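Local coordinates for protein fumarate lyase (Mesorhizobium sp., PDB 3C8T) that belongs to the fumarase/aspartase superfamily of lyases, largely helical proteins built around long helices that assemble as tetramers, at residues A[125-130]-A[334-339]. Residues are numbered along the deposited sequence; the frame is centred on the assembly and turned at random.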
ATOM      1  N   ARG A 125     -23.417  13.999   6.627  1.00 30.99           N
ATOM      2  CA  ARG A 125     -24.689  13.481   7.111  1.00 31.41           C
ATOM      3  C   ARG A 125     -24.492  12.105   7.807  1.00 30.66           C
ATOM      4  O   ARG A 125     -25.047  11.839   8.865  1.00 30.80           O
ATOM      5  CB  ARG A 125     -25.565  13.315   5.862  1.00 32.13           C
ATOM      6  CG  ARG A 125     -26.981  13.572   5.993  1.00 35.96           C
ATOM      7  CD  ARG A 125     -27.739  12.271   5.771  1.00 39.13           C
ATOM      8  NE  ARG A 125     -27.994  11.845   4.388  1.00 38.73           N
ATOM      9  CZ  ARG A 125     -28.269  10.569   4.109  1.00 36.86           C
ATOM     10  NH1 ARG A 125     -28.310   9.694   5.104  1.00 35.45           N
ATOM     11  NH2 ARG A 125     -28.539  10.156   2.881  1.00 38.69           N
ATOM     12  N   ARG A 126     -23.695  11.227   7.214  1.00 29.81           N
ATOM     13  CA  ARG A 126     -23.466   9.908   7.810  1.00 28.71           C
ATOM     14  C   ARG A 126     -22.574   9.995   9.070  1.00 27.74           C
ATOM     15  O   ARG A 126     -22.796   9.285  10.066  1.00 27.85           O
ATOM     16  CB  ARG A 126     -22.900   8.925   6.786  1.00 28.39           C
ATOM     17  CG  ARG A 126     -23.672   8.847   5.480  1.00 30.18           C
ATOM     18  CD  ARG A 126     -23.631   7.420   5.022  1.00 31.36           C
ATOM     19  NE  ARG A 126     -24.344   7.167   3.782  1.00 34.72           N
ATOM     20  CZ  ARG A 126     -25.637   6.853   3.698  1.00 34.11           C
ATOM     21  NH1 ARG A 126     -26.393   6.792   4.779  1.00 31.36           N
ATOM     22  NH2 ARG A 126     -26.174   6.649   2.511  1.00 34.94           N
ATOM     23  N   ILE A 127     -21.597  10.875   9.042  1.00 26.47           N
ATOM     24  CA  ILE A 127     -20.759  11.124  10.221  1.00 26.98           C
ATOM     25  C   ILE A 127     -21.611  11.695  11.385  1.00 28.80           C
ATOM     26  O   ILE A 127     -21.467  11.287  12.533  1.00 29.59           O
ATOM     27  CB  ILE A 127     -19.559  12.046   9.875  1.00 27.48           C
ATOM     28  CG1 ILE A 127     -18.504  11.311   9.006  1.00 26.99           C
ATOM     29  CG2 ILE A 127     -18.953  12.670  11.172  1.00 25.11           C
ATOM     30  CD1 ILE A 127     -17.204  12.202   8.701  1.00 26.22           C
ATOM     31  N   GLU A 128     -22.538  12.613  11.087  1.00 29.87           N
ATOM     32  CA  GLU A 128     -23.482  13.105  12.103  1.00 30.90           C
ATOM     33  C   GLU A 128     -24.437  12.023  12.680  1.00 30.43           C
ATOM     34  O   GLU A 128     -24.636  11.998  13.888  1.00 30.93           O
ATOM     35  CB  GLU A 128     -24.261  14.329  11.591  1.00 31.57           C
ATOM     36  CG  GLU A 128     -23.324  15.497  11.182  1.00 38.40           C
ATOM     37  CD  GLU A 128     -22.310  15.890  12.296  1.00 43.33           C
ATOM     38  OE1 GLU A 128     -21.096  15.599  12.186  1.00 42.58           O
ATOM     39  OE2 GLU A 128     -22.749  16.487  13.299  1.00 47.66           O
ATOM     40  N   SER A 129     -25.009  11.139  11.852  1.00 30.14           N
ATOM     41  CA  SER A 129     -25.736   9.989  12.399  1.00 30.92           C
ATOM     42  C   SER A 129     -24.862   9.073  13.234  1.00 30.66           C
ATOM     43  O   SER A 129     -25.323   8.577  14.258  1.00 31.45           O
ATOM     44  CB  SER A 129     -26.401   9.126  11.319  1.00 31.35           C
ATOM     45  OG  SER A 129     -27.124   9.932  10.436  1.00 36.15           O
ATOM     46  N   VAL A 130     -23.634   8.800  12.778  1.00 29.98           N
ATOM     47  CA  VAL A 130     -22.683   7.984  13.566  1.00 29.52           C
ATOM     48  C   VAL A 130     -22.487   8.590  14.980  1.00 29.59           C
ATOM     49  O   VAL A 130     -22.652   7.880  15.996  1.00 28.23           O
ATOM     50  CB  VAL A 130     -21.328   7.648  12.811  1.00 28.99           C
ATOM     51  CG1 VAL A 130     -20.295   6.973  13.752  1.00 29.73           C
ATOM     52  CG2 VAL A 130     -21.610   6.706  11.671  1.00 29.14           C
ATOM     53  N   GLY A 334     -20.713   3.660   2.230  1.00 26.71           N
ATOM     54  CA  GLY A 334     -21.399   2.410   2.561  1.00 25.97           C
ATOM     55  C   GLY A 334     -21.041   1.868   3.917  1.00 25.01           C
ATOM     56  O   GLY A 334     -21.914   1.400   4.650  1.00 25.22           O
ATOM     57  N   ILE A 335     -19.763   1.910   4.272  1.00 25.81           N
ATOM     58  CA  ILE A 335     -19.350   1.476   5.636  1.00 25.99           C
ATOM     59  C   ILE A 335     -19.801   2.451   6.751  1.00 26.18           C
ATOM     60  O   ILE A 335     -20.159   2.000   7.862  1.00 27.09           O
ATOM     61  CB  ILE A 335     -17.822   1.051   5.742  1.00 25.70           C
ATOM     62  CG1 ILE A 335     -16.877   2.238   5.598  1.00 25.81           C
ATOM     63  CG2 ILE A 335     -17.486  -0.014   4.698  1.00 24.58           C
ATOM     64  CD1 ILE A 335     -15.440   1.815   5.636  1.00 26.21           C
ATOM     65  N   LEU A 336     -19.821   3.766   6.469  1.00 26.03           N
ATOM     66  CA  LEU A 336     -20.529   4.691   7.397  1.00 27.03           C
ATOM     67  C   LEU A 336     -21.986   4.338   7.555  1.00 27.18           C
ATOM     68  O   LEU A 336     -22.504   4.393   8.666  1.00 28.04           O
ATOM     69  CB  LEU A 336     -20.432   6.158   7.016  1.00 25.93           C
ATOM     70  CG  LEU A 336     -19.104   6.831   7.318  1.00 25.77           C
ATOM     71  CD1 LEU A 336     -18.936   7.937   6.293  1.00 22.91           C
ATOM     72  CD2 LEU A 336     -18.960   7.323   8.796  1.00 19.40           C
ATOM     73  N   TYR A 337     -22.646   3.956   6.472  1.00 28.47           N
ATOM     74  CA  TYR A 337     -24.048   3.552   6.597  1.00 30.13           C
ATOM     75  C   TYR A 337     -24.205   2.253   7.423  1.00 30.21           C
ATOM     76  O   TYR A 337     -25.129   2.121   8.252  1.00 30.56           O
ATOM     77  CB  TYR A 337     -24.809   3.454   5.243  1.00 30.63           C
ATOM     78  CG  TYR A 337     -26.153   2.826   5.517  1.00 33.02           C
ATOM     79  CD1 TYR A 337     -26.373   1.466   5.252  1.00 35.26           C
ATOM     80  CD2 TYR A 337     -27.165   3.559   6.188  1.00 34.22           C
ATOM     81  CE1 TYR A 337     -27.592   0.848   5.600  1.00 37.42           C
ATOM     82  CE2 TYR A 337     -28.383   2.961   6.524  1.00 36.24           C
ATOM     83  CZ  TYR A 337     -28.586   1.612   6.237  1.00 35.79           C
ATOM     84  OH  TYR A 337     -29.762   1.003   6.590  1.00 38.29           O
ATOM     85  N   GLN A 338     -23.311   1.300   7.199  1.00 30.52           N
ATOM     86  CA  GLN A 338     -23.299   0.057   7.996  1.00 30.83           C
ATOM     87  C   GLN A 338     -23.103   0.362   9.480  1.00 30.20           C
ATOM     88  O   GLN A 338     -23.784  -0.217  10.312  1.00 30.04           O
ATOM     89  CB  GLN A 338     -22.223  -0.916   7.512  1.00 30.75           C
ATOM     90  CG  GLN A 338     -22.529  -1.565   6.177  1.00 33.14           C
ATOM     91  CD  GLN A 338     -23.896  -2.255   6.179  1.00 32.69           C
ATOM     92  OE1 GLN A 338     -24.229  -2.965   7.111  1.00 34.52           O
ATOM     93  NE2 GLN A 338     -24.683  -2.022   5.149  1.00 28.22           N
ATOM     94  N   ALA A 339     -22.212   1.308   9.791  1.00 30.61           N
ATOM     95  CA  ALA A 339     -21.992   1.756  11.194  1.00 29.90           C
ATOM     96  C   ALA A 339     -23.196   2.474  11.809  1.00 30.26           C
ATOM     97  O   ALA A 339     -23.533   2.191  12.962  1.00 29.60           O
ATOM     98  CB  ALA A 339     -20.762   2.595  11.313  1.00 29.41           C
TER
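L336 lays its side chain against helix 104-140, its CB 3.7 Å from CB of R126. Its CG lies anti to the carbonyl carbon (chi1 -76°). Of the two methyls, CD1 stays near CB of R126. CD2 lies 4.0 Å from both CG1 of I127 and CG2 of V130. V130 and L336 cross at about a right angle. The same V130 methyl also rests 4.2 Å from CB of A339, about one turn after L336. This part of the contact is apolar and buried.

The R126 chain reaches the other helix beside L336 and Y337. A bend at chi2 (-144°) sets its CD 3.9 Å from the N of Y337. CB of Y337 covers one face of the guanidinium, offset toward the rim. NH1 comes 3.6 Å from CD2 of Y337, obliquely to the ring, and the two planes stand 66° apart. The guanidinium has polar partners beyond the two segments. NH2 forms a salt bridge with D14 and NH1 another with E340, while NE bonds to S333. These bonds hold the guanidinium in place, and the two carboxylates probably offset its charge.

The two segments run in the same direction, crossing at 23°, with axes 9.2 Å apart. This is side-by-side packing of long helices, as in the central bundle of this superfamily. Helix 229-255 touches both segments, I127 through F237 and A339 through L245. Helix 160-185 meets V130, and helix 284-306 packs against A339.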